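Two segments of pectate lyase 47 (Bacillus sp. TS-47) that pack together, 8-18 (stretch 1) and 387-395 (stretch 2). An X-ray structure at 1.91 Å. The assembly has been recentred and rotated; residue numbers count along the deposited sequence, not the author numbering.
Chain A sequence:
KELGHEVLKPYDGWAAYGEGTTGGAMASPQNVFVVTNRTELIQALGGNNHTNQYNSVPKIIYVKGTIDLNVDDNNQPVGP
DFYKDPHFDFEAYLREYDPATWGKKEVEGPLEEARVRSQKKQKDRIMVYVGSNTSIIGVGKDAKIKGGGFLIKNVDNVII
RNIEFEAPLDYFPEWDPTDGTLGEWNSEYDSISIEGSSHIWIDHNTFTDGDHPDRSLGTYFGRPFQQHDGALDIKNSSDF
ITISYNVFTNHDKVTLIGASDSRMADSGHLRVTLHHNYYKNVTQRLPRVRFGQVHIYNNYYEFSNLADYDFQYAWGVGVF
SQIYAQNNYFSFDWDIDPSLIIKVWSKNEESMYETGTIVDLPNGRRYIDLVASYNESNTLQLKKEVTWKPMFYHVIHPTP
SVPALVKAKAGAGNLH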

ATOM      1  N   LEU A   8     -10.808 -16.301  -4.048  1.00 16.23           N
ATOM      2  CA  LEU A   8      -9.726 -16.660  -3.140  1.00 14.53           C
ATOM      3  C   LEU A   8      -9.823 -18.127  -2.713  1.00 15.95           C
ATOM      4  O   LEU A   8     -10.901 -18.609  -2.359  1.00 14.18           O
ATOM      5  N   LYS A   9      -8.697 -18.833  -2.739  1.00 14.21           N
ATOM      6  CA  LYS A   9      -8.668 -20.234  -2.336  1.00 15.75           C
ATOM      7  C   LYS A   9      -9.170 -20.342  -0.900  1.00 14.98           C
ATOM      8  O   LYS A   9      -9.016 -19.411  -0.103  1.00 14.52           O
ATOM      9  N   PRO A  10      -9.762 -21.490  -0.546  1.00 14.74           N
ATOM     10  CA  PRO A  10     -10.306 -21.735   0.792  1.00 15.41           C
ATOM     11  C   PRO A  10      -9.427 -21.437   2.006  1.00 14.74           C
ATOM     12  O   PRO A  10      -9.947 -21.089   3.065  1.00 15.29           O
ATOM     13  N   TYR A  11      -8.112 -21.570   1.867  1.00 14.42           N
ATOM     14  CA  TYR A  11      -7.209 -21.305   2.987  1.00 15.08           C
ATOM     15  C   TYR A  11      -6.142 -20.270   2.656  1.00 14.81           C
ATOM     16  O   TYR A  11      -5.133 -20.170   3.358  1.00 14.29           O
ATOM     17  N   ASP A  12      -6.359 -19.488   1.606  1.00 13.30           N
ATOM     18  CA  ASP A  12      -5.349 -18.511   1.221  1.00 14.24           C
ATOM     19  C   ASP A  12      -5.350 -17.218   2.033  1.00 13.18           C
ATOM     20  O   ASP A  12      -5.945 -16.212   1.635  1.00 12.14           O
ATOM     21  N   GLY A  13      -4.673 -17.259   3.176  1.00 12.28           N
ATOM     22  CA  GLY A  13      -4.562 -16.086   4.024  1.00 10.85           C
ATOM     23  C   GLY A  13      -5.777 -15.707   4.848  1.00 11.51           C
ATOM     24  O   GLY A  13      -6.842 -16.317   4.748  1.00 12.24           O
ATOM     25  N   TRP A  14      -5.610 -14.673   5.664  1.00 11.62           N
ATOM     26  CA  TRP A  14      -6.682 -14.197   6.527  1.00 11.79           C
ATOM     27  C   TRP A  14      -7.988 -13.854   5.809  1.00 12.81           C
ATOM     28  O   TRP A  14      -9.061 -13.942   6.407  1.00 13.71           O
ATOM     29  N   ALA A  15      -7.907 -13.465   4.539  1.00 12.21           N
ATOM     30  CA  ALA A  15      -9.111 -13.127   3.780  1.00 12.40           C
ATOM     31  C   ALA A  15      -9.978 -14.359   3.523  1.00 13.43           C
ATOM     32  O   ALA A  15     -11.117 -14.242   3.068  1.00 14.45           O
ATOM     33  N   ALA A  16      -9.440 -15.540   3.810  1.00 13.97           N
ATOM     34  CA  ALA A  16     -10.183 -16.782   3.608  1.00 14.94           C
ATOM     35  C   ALA A  16     -11.046 -17.114   4.827  1.00 16.66           C
ATOM     36  O   ALA A  16     -11.858 -18.039   4.795  1.00 16.09           O
ATOM     37  N   TYR A  17     -10.870 -16.344   5.896  1.00 17.33           N
ATOM     38  CA  TYR A  17     -11.622 -16.558   7.128  1.00 18.98           C
ATOM     39  C   TYR A  17     -13.128 -16.624   6.880  1.00 18.94           C
ATOM     40  O   TYR A  17     -13.675 -15.849   6.091  1.00 17.83           O
ATOM     41  N   GLY A  18     -13.790 -17.556   7.561  1.00 18.27           N
ATOM     42  CA  GLY A  18     -15.229 -17.706   7.416  1.00 20.25           C
ATOM     43  C   GLY A  18     -15.651 -18.129   6.024  1.00 19.72           C
ATOM     44  O   GLY A  18     -15.249 -19.187   5.543  1.00 20.26           O
ATOM     45  N   THR A 387       3.168 -16.617  19.574  1.00 19.23           N
ATOM     46  CA  THR A 387       2.007 -16.215  20.362  1.00 20.26           C
ATOM     47  C   THR A 387       0.734 -16.674  19.660  1.00 19.61           C
ATOM     48  O   THR A 387      -0.346 -16.691  20.249  1.00 21.20           O
ATOM     49  N   TRP A 388       0.875 -17.034  18.390  1.00 17.83           N
ATOM     50  CA  TRP A 388      -0.240 -17.527  17.592  1.00 17.03           C
ATOM     51  C   TRP A 388       0.340 -18.356  16.454  1.00 17.26           C
ATOM     52  O   TRP A 388       1.517 -18.220  16.116  1.00 16.98           O
ATOM     53  N   LYS A 389      -0.479 -19.220  15.870  1.00 15.61           N
ATOM     54  CA  LYS A 389      -0.017 -20.061  14.778  1.00 17.43           C
ATOM     55  C   LYS A 389      -0.896 -19.842  13.553  1.00 16.80           C
ATOM     56  O   LYS A 389      -2.096 -20.122  13.583  1.00 13.79           O
ATOM     57  N   PRO A 390      -0.309 -19.320  12.462  1.00 17.46           N
ATOM     58  CA  PRO A 390      -1.061 -19.072  11.225  1.00 17.18           C
ATOM     59  C   PRO A 390      -1.639 -20.382  10.704  1.00 18.78           C
ATOM     60  O   PRO A 390      -0.928 -21.384  10.608  1.00 17.44           O
ATOM     61  N   MET A 391      -2.919 -20.377  10.364  1.00 19.31           N
ATOM     62  CA  MET A 391      -3.555 -21.582   9.856  1.00 22.52           C
ATOM     63  C   MET A 391      -3.999 -21.393   8.407  1.00 20.48           C
ATOM     64  O   MET A 391      -4.166 -22.363   7.666  1.00 19.87           O
ATOM     65  N   PHE A 392      -4.164 -20.139   7.999  1.00 17.80           N
ATOM     66  CA  PHE A 392      -4.617 -19.846   6.649  1.00 17.00           C
ATOM     67  C   PHE A 392      -3.570 -19.781   5.555  1.00 15.84           C
ATOM     68  O   PHE A 392      -3.156 -18.702   5.134  1.00 13.45           O
ATOM     69  N   TYR A 393      -3.143 -20.952   5.098  1.00 15.10           N
ATOM     70  CA  TYR A 393      -2.202 -21.039   3.996  1.00 16.05           C
ATOM     71  C   TYR A 393      -2.261 -22.441   3.417  1.00 16.40           C
ATOM     72  O   TYR A 393      -2.513 -23.413   4.131  1.00 15.72           O
ATOM     73  N   HIS A 394      -2.059 -22.536   2.110  1.00 15.58           N
ATOM     74  CA  HIS A 394      -2.077 -23.826   1.438  1.00 15.11           C
ATOM     75  C   HIS A 394      -0.674 -24.414   1.402  1.00 16.16           C
ATOM     76  O   HIS A 394      -0.474 -25.586   1.718  1.00 15.64           O
ATOM     77  N   VAL A 395       0.298 -23.587   1.026  1.00 14.80           N
ATOM     78  CA  VAL A 395       1.676 -24.037   0.926  1.00 16.23           C
ATOM     79  C   VAL A 395       2.684 -22.936   1.211  1.00 15.55           C
ATOM     80  O   VAL A 395       2.495 -21.792   0.807  1.00 15.48           O
TER

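Residues 387-395 of pectate lyase 47 run without regular helix or strand against the N-terminal segment 8-18, which combines a type I beta turn from Lys 9 to Asp 12 with a short 3-10 segment reaching Ala 16. Together the two stretches bury 550 Å², most of it on aromatic residues.

At the start of stretch 2, Thr 387 is out of reach of its partner. Trp 388 makes the first contact. Its CA-to-CB bond points toward stretch 1, and with chi1 p (66°) and chi2 at -68° its six-membered ring lies near Trp 14, with CZ3 of Trp 388 3.6 Å from CZ2 of Trp 14. The planes of this ring and the five-membered ring of Trp 14 are near parallel, at 22°, but are slid apart with centroids 5.7 Å from each other, so the rings barely overlap; the contact between them is apolar. Trp 14 starts with its CA-to-CB bond directed away; chi1 m (-84°) and chi2 119° bring the end of its indole back to the interface. Both indole NE1 atoms are hydrogen-bonded elsewhere in the structure.

Lys 389 and Pro 390 make no contact, and Met 391 contributes little, since its side chain sets out sideways and its end leads away.

Phe 392 is the centre of the packing, with 162 Å² covered by stretch 1. Its CA-to-CB bond points sideways, and chi1 m (-69°) with chi2 112° sets the ring among Trp 14, Ala 16 and Tyr 17. CE1 of Phe 392 meets CZ3 of Trp 14 at 3.7 Å, the two six-membered rings inclined at 54°. The methyl CB of Ala 16, which points toward stretch 2, sits 4.1 Å from CD2 of Phe 392, while CZ of Phe 392 approaches the edge of the Tyr 17 ring, 3.8 Å from CD1 of Tyr 17 (chi1 t). The carbonyl of this residue also has polar partners: Gly 13 N donates to Phe 392 O at 2.9 Å, and water 1 donates both to Phe 392 O at 3.1 Å and to Asp 12 OD1 at 2.8 Å. The water thus links the two stretches through the carboxylate of Asp 12, although the CA-to-CB bond of that residue (chi1 t) points away.

The CA-to-CB bond of Tyr 393 (chi1 p) points away, whereas His 394 brings the end of its side chain to the turn. With chi1 m (-79°) and chi2 -109°, its NE2 accepts a hydrogen bond from Tyr 11 N at 3.0 Å, which requires this nitrogen to present a lone pair. The imidazole also packs against Lys 9, whose CB lies 3.5 Å from NE2 of His 394, and Pro 10, whose CG lies 3.7 Å from CE1 of His 394. Tyr 11 (chi1 m) directs its ring edge toward the imidazole face in an offset edge-to-face pair, centroids 5.6 Å apart and planes at 75°. Val 395 lies beyond the contact.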

ATOM      1  CB  LEU A   8      -9.791 -15.771  -1.897  1.00 14.30           C
ATOM      2  CG  LEU A   8      -8.665 -15.949  -0.879  1.00 14.71           C
ATOM      3  CD1 LEU A   8      -7.405 -15.284  -1.408  1.00 13.02           C
ATOM      4  CD2 LEU A   8      -9.075 -15.338   0.457  1.00 14.11           C
ATOM      5  CB  LYS A   9      -7.253 -20.812  -2.445  1.00 17.96           C
ATOM      6  CG  LYS A   9      -6.683 -20.822  -3.856  1.00 21.63           C
ATOM      7  CD  LYS A   9      -5.730 -19.643  -4.079  1.00 28.54           C
ATOM      8  CE  LYS A   9      -6.427 -18.301  -3.865  1.00 22.43           C
ATOM      9  NZ  LYS A   9      -5.543 -17.140  -4.005  1.00 28.59           N
ATOM     10  CB  PRO A  10     -10.749 -23.197   0.722  1.00 16.18           C
ATOM     11  CG  PRO A  10      -9.839 -23.789  -0.301  1.00 18.64           C
ATOM     12  CD  PRO A  10      -9.818 -22.714  -1.362  1.00 14.42           C
ATOM     13  CB  TYR A  11      -6.501 -22.592   3.437  1.00 16.39           C
ATOM     14  CG  TYR A  11      -7.426 -23.675   3.946  1.00 20.18           C
ATOM     15  CD1 TYR A  11      -8.093 -24.524   3.062  1.00 22.20           C
ATOM     16  CD2 TYR A  11      -7.653 -23.836   5.312  1.00 23.55           C
ATOM     17  CE1 TYR A  11      -8.966 -25.506   3.525  1.00 24.02           C
ATOM     18  CE2 TYR A  11      -8.525 -24.816   5.789  1.00 24.98           C
ATOM     19  CZ  TYR A  11      -9.178 -25.645   4.890  1.00 27.26           C
ATOM     20  OH  TYR A  11     -10.051 -26.603   5.354  1.00 28.13           O
ATOM     21  CB  ASP A  12      -5.459 -18.180  -0.271  1.00 12.53           C
ATOM     22  CG  ASP A  12      -4.253 -17.401  -0.778  1.00 13.31           C
ATOM     23  OD1 ASP A  12      -3.321 -17.176   0.019  1.00 15.57           O
ATOM     24  OD2 ASP A  12      -4.236 -17.012  -1.961  1.00 13.04           O
ATOM     25  CB  TRP A  14      -6.201 -12.990   7.335  1.00 10.99           C
ATOM     26  CG  TRP A  14      -5.439 -13.351   8.585  1.00 12.62           C
ATOM     27  CD1 TRP A  14      -4.145 -13.021   8.888  1.00 10.87           C
ATOM     28  CD2 TRP A  14      -5.958 -14.035   9.736  1.00 12.27           C
ATOM     29  NE1 TRP A  14      -3.832 -13.451  10.161  1.00 14.01           N
ATOM     30  CE2 TRP A  14      -4.927 -14.075  10.700  1.00 13.12           C
ATOM     31  CE3 TRP A  14      -7.198 -14.614  10.044  1.00 12.74           C
ATOM     32  CZ2 TRP A  14      -5.098 -14.670  11.955  1.00 13.60           C
ATOM     33  CZ3 TRP A  14      -7.368 -15.207  11.295  1.00 15.34           C
ATOM     34  CH2 TRP A  14      -6.322 -15.230  12.234  1.00 14.86           C
ATOM     35  CB  ALA A  15      -8.730 -12.474   2.458  1.00 10.82           C
ATOM     36  CB  ALA A  16      -9.219 -17.928   3.327  1.00 15.60           C
ATOM     37  CB  TYR A  17     -11.324 -15.439   8.127  1.00 21.41           C
ATOM     38  CG  TYR A  17     -12.057 -15.596   9.440  1.00 26.47           C
ATOM     39  CD1 TYR A  17     -11.626 -16.516  10.398  1.00 29.15           C
ATOM     40  CD2 TYR A  17     -13.204 -14.852   9.712  1.00 26.92           C
ATOM     41  CE1 TYR A  17     -12.323 -16.690  11.595  1.00 31.89           C
ATOM     42  CE2 TYR A  17     -13.907 -15.018  10.903  1.00 30.70           C
ATOM     43  CZ  TYR A  17     -13.462 -15.938  11.838  1.00 31.81           C
ATOM     44  OH  TYR A  17     -14.162 -16.107  13.013  1.00 35.28           O
ATOM     45  CB  THR A 387       1.949 -14.688  20.558  1.00 21.51           C
ATOM     46  OG1 THR A 387       2.107 -14.035  19.293  1.00 20.32           O
ATOM     47  CG2 THR A 387       3.046 -14.231  21.510  1.00 23.14           C
ATOM     48  CB  TRP A 388      -1.080 -16.371  17.033  1.00 15.59           C
ATOM     49  CG  TRP A 388      -0.374 -15.506  16.020  1.00 14.18           C
ATOM     50  CD1 TRP A 388       0.677 -14.670  16.245  1.00 13.56           C
ATOM     51  CD2 TRP A 388      -0.695 -15.381  14.626  1.00 13.59           C
ATOM     52  NE1 TRP A 388       1.033 -14.028  15.081  1.00 13.35           N
ATOM     53  CE2 TRP A 388       0.207 -14.447  14.072  1.00 13.44           C
ATOM     54  CE3 TRP A 388      -1.658 -15.969  13.792  1.00 13.12           C
ATOM     55  CZ2 TRP A 388       0.176 -14.082  12.719  1.00 12.03           C
ATOM     56  CZ3 TRP A 388      -1.691 -15.603  12.441  1.00 11.39           C
ATOM     57  CH2 TRP A 388      -0.776 -14.667  11.923  1.00 11.51           C
ATOM     58  CB  LYS A 389      -0.071 -21.533  15.200  1.00 21.02           C
ATOM     59  CG  LYS A 389       0.464 -21.772  16.606  1.00 25.87           C
ATOM     60  CD  LYS A 389       1.834 -22.425  16.610  1.00 30.51           C
ATOM     61  CE  LYS A 389       1.738 -23.904  16.286  1.00 30.46           C
ATOM     62  NZ  LYS A 389       3.028 -24.600  16.549  1.00 32.74           N
ATOM     63  CB  PRO A 390      -0.004 -18.512  10.278  1.00 18.34           C
ATOM     64  CG  PRO A 390       0.981 -17.872  11.201  1.00 20.00           C
ATOM     65  CD  PRO A 390       1.087 -18.875  12.320  1.00 16.29           C
ATOM     66  CB  MET A 391      -4.758 -21.941  10.729  1.00 26.90           C
ATOM     67  CG  MET A 391      -4.740 -23.366  11.266  1.00 34.07           C
ATOM     68  SD  MET A 391      -3.273 -23.741  12.255  1.00 39.39           S
ATOM     69  CE  MET A 391      -3.773 -23.137  13.868  1.00 40.43           C
ATOM     70  CB  PHE A 392      -5.441 -18.555   6.630  1.00 19.38           C
ATOM     71  CG  PHE A 392      -6.760 -18.675   7.328  1.00 21.58           C
ATOM     72  CD1 PHE A 392      -7.001 -17.987   8.513  1.00 23.24           C
ATOM     73  CD2 PHE A 392      -7.755 -19.501   6.816  1.00 23.46           C
ATOM     74  CE1 PHE A 392      -8.218 -18.123   9.183  1.00 23.84           C
ATOM     75  CE2 PHE A 392      -8.976 -19.646   7.478  1.00 25.19           C
ATOM     76  CZ  PHE A 392      -9.206 -18.955   8.664  1.00 23.60           C
ATOM     77  CB  TYR A 393      -0.766 -20.692   4.426  1.00 17.62           C
ATOM     78  CG  TYR A 393      -0.125 -21.631   5.426  1.00 19.82           C
ATOM     79  CD1 TYR A 393      -0.273 -21.430   6.800  1.00 20.66           C
ATOM     80  CD2 TYR A 393       0.671 -22.694   4.998  1.00 21.22           C
ATOM     81  CE1 TYR A 393       0.367 -22.262   7.724  1.00 21.14           C
ATOM     82  CE2 TYR A 393       1.313 -23.531   5.911  1.00 21.45           C
ATOM     83  CZ  TYR A 393       1.158 -23.307   7.270  1.00 21.81           C
ATOM     84  OH  TYR A 393       1.812 -24.112   8.173  1.00 24.17           O
ATOM     85  CB  HIS A 394      -2.607 -23.670   0.012  1.00 15.43           C
ATOM     86  CG  HIS A 394      -4.097 -23.561  -0.070  1.00 15.03           C
ATOM     87  ND1 HIS A 394      -4.889 -24.569  -0.577  1.00 14.37           N
ATOM     88  CD2 HIS A 394      -4.941 -22.573   0.308  1.00 16.24           C
ATOM     89  CE1 HIS A 394      -6.158 -24.205  -0.509  1.00 15.36           C
ATOM     90  NE2 HIS A 394      -6.218 -22.998   0.024  1.00 17.73           N
ATOM     91  CB  VAL A 395       1.999 -24.545  -0.500  1.00 17.93           C
ATOM     92  CG1 VAL A 395       3.415 -25.109  -0.543  1.00 20.11           C
ATOM     93  CG2 VAL A 395       0.987 -25.584  -0.935  1.00 19.14           C
TER
HETATM   94  O   HOH W   1      -1.969 -17.857   2.427  1.00 18.17           O